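Frutapin (PDB 5KRP) probably binds carbohydrates, as a breadfruit lectin of the jacalin-related family. Local coordinates at residues 6-11 with 121-126; 39-44 with 100-105. All coordinates share one frame; numbering follows the deposited sequence.

Interaction 1 of 2, residues 6-11 with 121-126; sequences ITVGPW and FNLPIE
Trp11 and Phe121 lie face against face where strand 6-11 faces strand 121-125, between two sheets of the jacalin-type beta-prism and beside the second subunit. The five-membered ring of Trp11 and the Phe121 ring form an offset stack, their centroids 4.5 Å apart and their planes only 11° from parallel. The offset brings the CB of each residue over the partner's ring: Trp11 CB stands 3.8 Å from the centroid of the Phe121 ring, almost on its normal, and Phe121 CB comes to 3.5 Å from Trp11 CD1, giving two reciprocal CH-pi contacts. On Phe121 a chi1 of 70° tucks CG between its backbone N and carbonyl carbon, which lays the ring flat over the indole. Gly9 CA of its own strand sits over the opposite face of the indole, toward the rim. Farther along, the six-membered end of Trp11 reaches Leu123, CH2 lying 4.1 Å from Leu123 CB. Beyond it the Leu123 methyls close on Val8, with Leu123 CD2 at 4.0 Å from Val8 CG2. Although the strands run nearly antiparallel, at 157°, their axes stay 9.4 Å apart and side chains fill the gap. The indole N-H turns out of this apolar layer to Asn122 O of the second subunit. Stacking and apolar packing therefore join two sheets of the prism, while one polar atom of the same tryptophan ties it to the second subunit.

Interaction 2 of 2, residues 39-44 with 100-105; sequences GSFSVI and LKFKTN
Strands 39-44 and 100-104 face each other across the interior at long range, the closest CA pair, Phe41 and Leu100, being 10.7 Å apart, so the two backbones meet only through their side chains. They belong to two of the three four-stranded antiparallel sheets of the beta-prism, the fold of the jacalin-related lectins, and each strand is an inner one of its sheet. Phe41, Leu100 and Phe102 all point toward the opposing strand, and all three are buried. With CG anti to the backbone N (chi1 -173°) the Phe41 ring is carried out from its strand toward 100-104, and a single ring carbon, CE2, makes the nearest approach to both partners. Leu100 and Phe102, two residues apart on their strand, come up from the same side of it to receive this ring. Phe102 presents its far end, CZ, at the edge of the Phe41 ring and near its plane, so the two aromatics do not stack. The Leu100 methyl CD1 approaches the Phe41 ring obliquely. Phe41 is also packed edge-to-face with Phe133 of strand 127-137, which brings the remaining sheet of the prism into the same cluster, and it touches Ile30 of the neighbouring strand 26-34. Phe102 in turn rests on Leu77 of strand 77-86. The contact is light, burying 77 Å² in all, and its two nearest approaches are equal: Phe41 CE2 lies 4.3 Å from Leu100 CD1 and 4.3 Å from Phe102 CZ.

How the interactions relate
Both interactions are buried and apolar, and both end on the same sheet: strands 119-125 and 95-104 flank strand 77-86 on its two sides. From there interaction 1 reaches the sheet holding strand 6-12 and interaction 2 the sheet holding strand 38-47. Interaction 2 lies nearer the middle of the chain, its centre about 5 Å from that of the chain, against about 11 Å for interaction 1, and no other chain touches its segments. Interaction 1 borders the second subunit, buries more surface and combines stacked rings with aliphatic packing; interaction 2 has only edge-on and oblique approaches. The two meet directly where Phe121 CZ lies 3.8 Å from Leu100 CD2, so the two contacts pack against each other.

Interaction 1 of 2, residues 6-11 with 121-126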
# COMPACT_ATOMS: atom_id res chain seq x y z
N ILE A 6 7.28 2.11 1.76
CA ILE A 6 7.85 2.05 3.13
C ILE A 6 9.34 1.89 3.02
O ILE A 6 9.84 1.09 2.19
CB ILE A 6 7.18 0.91 3.90
CG1 ILE A 6 5.76 1.39 4.22
CG2 ILE A 6 7.96 0.55 5.17
CD1 ILE A 6 4.86 0.25 4.53
N THR A 7 10.08 2.67 3.82
CA THR A 7 11.52 2.59 3.85
C THR A 7 11.98 2.47 5.33
O THR A 7 11.63 3.31 6.19
CB THR A 7 12.18 3.83 3.18
OG1 THR A 7 11.63 4.03 1.86
CG2 THR A 7 13.66 3.74 3.16
N VAL A 8 12.70 1.40 5.60
CA VAL A 8 13.27 1.16 6.89
C VAL A 8 14.81 1.12 6.83
O VAL A 8 15.44 0.94 5.77
CB VAL A 8 12.71 -0.12 7.54
CG1 VAL A 8 11.21 0.08 7.83
CG2 VAL A 8 12.90 -1.35 6.67
N GLY A 9 15.40 1.32 8.02
CA GLY A 9 16.83 1.64 8.08
C GLY A 9 16.99 3.12 7.69
O GLY A 9 16.06 3.96 7.89
N PRO A 10 18.20 3.54 7.29
CA PRO A 10 19.38 2.66 7.09
C PRO A 10 19.98 2.18 8.41
O PRO A 10 19.74 2.76 9.50
CB PRO A 10 20.38 3.60 6.33
CG PRO A 10 19.51 4.64 5.69
CD PRO A 10 18.41 4.87 6.68
N TRP A 11 20.75 1.11 8.30
CA TRP A 11 21.65 0.61 9.36
C TRP A 11 23.07 0.89 8.90
O TRP A 11 23.43 0.56 7.77
CB TRP A 11 21.46 -0.90 9.56
CG TRP A 11 20.07 -1.18 10.19
CD1 TRP A 11 19.73 -1.17 11.49
CD2 TRP A 11 18.88 -1.54 9.46
NE1 TRP A 11 18.39 -1.53 11.65
CE2 TRP A 11 17.84 -1.74 10.42
CE3 TRP A 11 18.60 -1.70 8.11
CZ2 TRP A 11 16.52 -2.10 10.05
CZ3 TRP A 11 17.29 -2.04 7.71
CH2 TRP A 11 16.26 -2.25 8.71
N PHE A 121 22.31 -6.13 13.42
CA PHE A 121 20.94 -5.64 13.08
C PHE A 121 20.21 -6.75 12.38
O PHE A 121 20.86 -7.58 11.74
CB PHE A 121 20.91 -4.35 12.29
CG PHE A 121 21.41 -4.48 10.87
CD1 PHE A 121 22.76 -4.46 10.61
CD2 PHE A 121 20.53 -4.71 9.82
CE1 PHE A 121 23.23 -4.58 9.29
CE2 PHE A 121 21.01 -4.85 8.52
CZ PHE A 121 22.35 -4.80 8.25
N ASN A 122 18.87 -6.73 12.43
CA ASN A 122 18.08 -7.79 11.75
C ASN A 122 16.68 -7.29 11.48
O ASN A 122 16.00 -6.74 12.38
CB ASN A 122 18.15 -9.00 12.68
CG ASN A 122 16.98 -9.93 12.61
OD1 ASN A 122 16.74 -10.54 11.59
ND2 ASN A 122 16.36 -10.16 13.74
N LEU A 123 16.29 -7.46 10.22
CA LEU A 123 15.00 -7.13 9.68
C LEU A 123 14.29 -8.47 9.23
O LEU A 123 14.52 -8.94 8.09
CB LEU A 123 15.10 -6.20 8.49
CG LEU A 123 13.74 -5.79 7.87
CD1 LEU A 123 13.02 -4.81 8.81
CD2 LEU A 123 14.04 -5.19 6.51
N PRO A 124 13.48 -9.03 10.12
CA PRO A 124 12.71 -10.26 9.79
C PRO A 124 11.40 -9.79 9.18
O PRO A 124 10.66 -9.03 9.78
CB PRO A 124 12.51 -10.95 11.11
CG PRO A 124 12.86 -9.94 12.15
CD PRO A 124 13.26 -8.64 11.52
N ILE A 125 11.16 -10.19 7.96
CA ILE A 125 9.96 -9.80 7.23
C ILE A 125 8.97 -10.92 7.26
O ILE A 125 9.20 -11.96 6.63
CB ILE A 125 10.24 -9.42 5.79
CG1 ILE A 125 11.34 -8.37 5.78
CG2 ILE A 125 8.94 -8.93 5.13
CD1 ILE A 125 11.98 -8.28 4.42
N GLU A 126 7.84 -10.67 7.96
CA GLU A 126 6.83 -11.72 8.06
C GLU A 126 5.80 -11.64 6.93
O GLU A 126 5.16 -12.67 6.59
CB GLU A 126 6.05 -11.63 9.38
CG GLU A 126 6.71 -12.09 10.66
CD GLU A 126 5.68 -12.68 11.69
OE1 GLU A 126 5.06 -11.85 12.38
OE2 GLU A 126 5.44 -13.98 11.74

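Interaction 2 of 2, residues 39-44 with 100-105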
# COMPACT_ATOMS: atom_id res chain seq x y z
N GLY A 39 32.05 -3.84 0.76
CA GLY A 39 32.46 -2.86 -0.21
C GLY A 39 31.33 -2.53 -1.21
O GLY A 39 30.52 -1.66 -0.98
N SER A 40 31.34 -3.18 -2.36
CA SER A 40 30.40 -2.90 -3.42
C SER A 40 29.02 -3.50 -3.08
O SER A 40 28.92 -4.49 -2.39
CB SER A 40 30.89 -3.53 -4.70
OG SER A 40 32.19 -3.02 -5.09
N PHE A 41 28.00 -2.93 -3.68
CA PHE A 41 26.65 -3.41 -3.55
C PHE A 41 25.88 -2.92 -4.76
O PHE A 41 25.72 -1.71 -4.99
CB PHE A 41 26.02 -2.91 -2.23
CG PHE A 41 24.65 -3.53 -1.95
CD1 PHE A 41 23.51 -2.98 -2.50
CD2 PHE A 41 24.53 -4.68 -1.19
CE1 PHE A 41 22.23 -3.54 -2.18
CE2 PHE A 41 23.30 -5.26 -0.94
CZ PHE A 41 22.17 -4.71 -1.43
N SER A 42 25.36 -3.85 -5.51
CA SER A 42 24.49 -3.50 -6.65
C SER A 42 23.46 -4.62 -6.88
O SER A 42 23.69 -5.76 -6.52
CB SER A 42 25.32 -3.26 -7.93
OG SER A 42 26.51 -2.47 -7.71
N VAL A 43 22.35 -4.27 -7.55
CA VAL A 43 21.23 -5.22 -7.63
C VAL A 43 20.66 -5.23 -9.06
O VAL A 43 20.58 -4.24 -9.72
CB VAL A 43 20.10 -4.74 -6.66
CG1 VAL A 43 18.90 -5.72 -6.64
CG2 VAL A 43 20.67 -4.49 -5.27
N ILE A 44 20.31 -6.41 -9.52
CA ILE A 44 19.45 -6.57 -10.70
C ILE A 44 18.04 -6.81 -10.13
O ILE A 44 17.75 -7.85 -9.54
CB ILE A 44 19.92 -7.70 -11.63
CG1 ILE A 44 21.18 -7.28 -12.40
CG2 ILE A 44 18.86 -8.09 -12.65
CD1 ILE A 44 21.93 -8.46 -12.95
N LEU A 100 26.93 -8.64 6.01
CA LEU A 100 25.54 -8.85 5.59
C LEU A 100 25.23 -10.36 5.49
O LEU A 100 26.07 -11.18 5.13
CB LEU A 100 25.21 -8.18 4.25
CG LEU A 100 25.15 -6.68 4.26
CD1 LEU A 100 25.10 -6.18 2.87
CD2 LEU A 100 23.91 -6.18 5.02
N LYS A 101 23.98 -10.71 5.74
CA LYS A 101 23.47 -12.09 5.56
C LYS A 101 21.98 -11.98 5.10
O LYS A 101 21.24 -11.11 5.59
CB LYS A 101 23.49 -12.82 6.90
CG LYS A 101 23.03 -14.24 6.76
CD LYS A 101 22.74 -14.88 8.09
CE LYS A 101 23.94 -15.19 8.87
NZ LYS A 101 23.46 -16.00 10.06
N PHE A 102 21.58 -12.87 4.20
CA PHE A 102 20.24 -12.83 3.55
C PHE A 102 19.66 -14.20 3.70
O PHE A 102 20.36 -15.21 3.47
CB PHE A 102 20.41 -12.56 2.07
CG PHE A 102 20.92 -11.22 1.76
CD1 PHE A 102 20.13 -10.12 1.88
CD2 PHE A 102 22.28 -11.04 1.41
CE1 PHE A 102 20.63 -8.86 1.61
CE2 PHE A 102 22.81 -9.75 1.19
CZ PHE A 102 21.97 -8.65 1.26
N LYS A 103 18.41 -14.25 4.10
CA LYS A 103 17.67 -15.54 4.13
C LYS A 103 16.48 -15.48 3.20
O LYS A 103 15.90 -14.40 3.01
CB LYS A 103 17.17 -15.83 5.52
CG LYS A 103 18.32 -15.98 6.50
CD LYS A 103 17.88 -16.69 7.77
CE LYS A 103 18.99 -16.63 8.81
NZ LYS A 103 18.47 -17.04 10.16
N THR A 104 16.12 -16.62 2.58
CA THR A 104 14.94 -16.68 1.69
C THR A 104 13.79 -17.56 2.19
O THR A 104 13.94 -18.44 3.07
CB THR A 104 15.31 -17.10 0.26
OG1 THR A 104 15.44 -18.52 0.22
CG2 THR A 104 16.59 -16.44 -0.24
N ASN A 105 12.60 -17.30 1.62
CA ASN A 105 11.39 -18.09 1.90
C ASN A 105 11.55 -19.60 1.58
O ASN A 105 10.80 -20.41 2.08
CB ASN A 105 10.18 -17.51 1.17
CG ASN A 105 10.28 -17.66 -0.30
OD1 ASN A 105 11.34 -17.49 -0.89
ND2 ASN A 105 9.16 -18.01 -0.94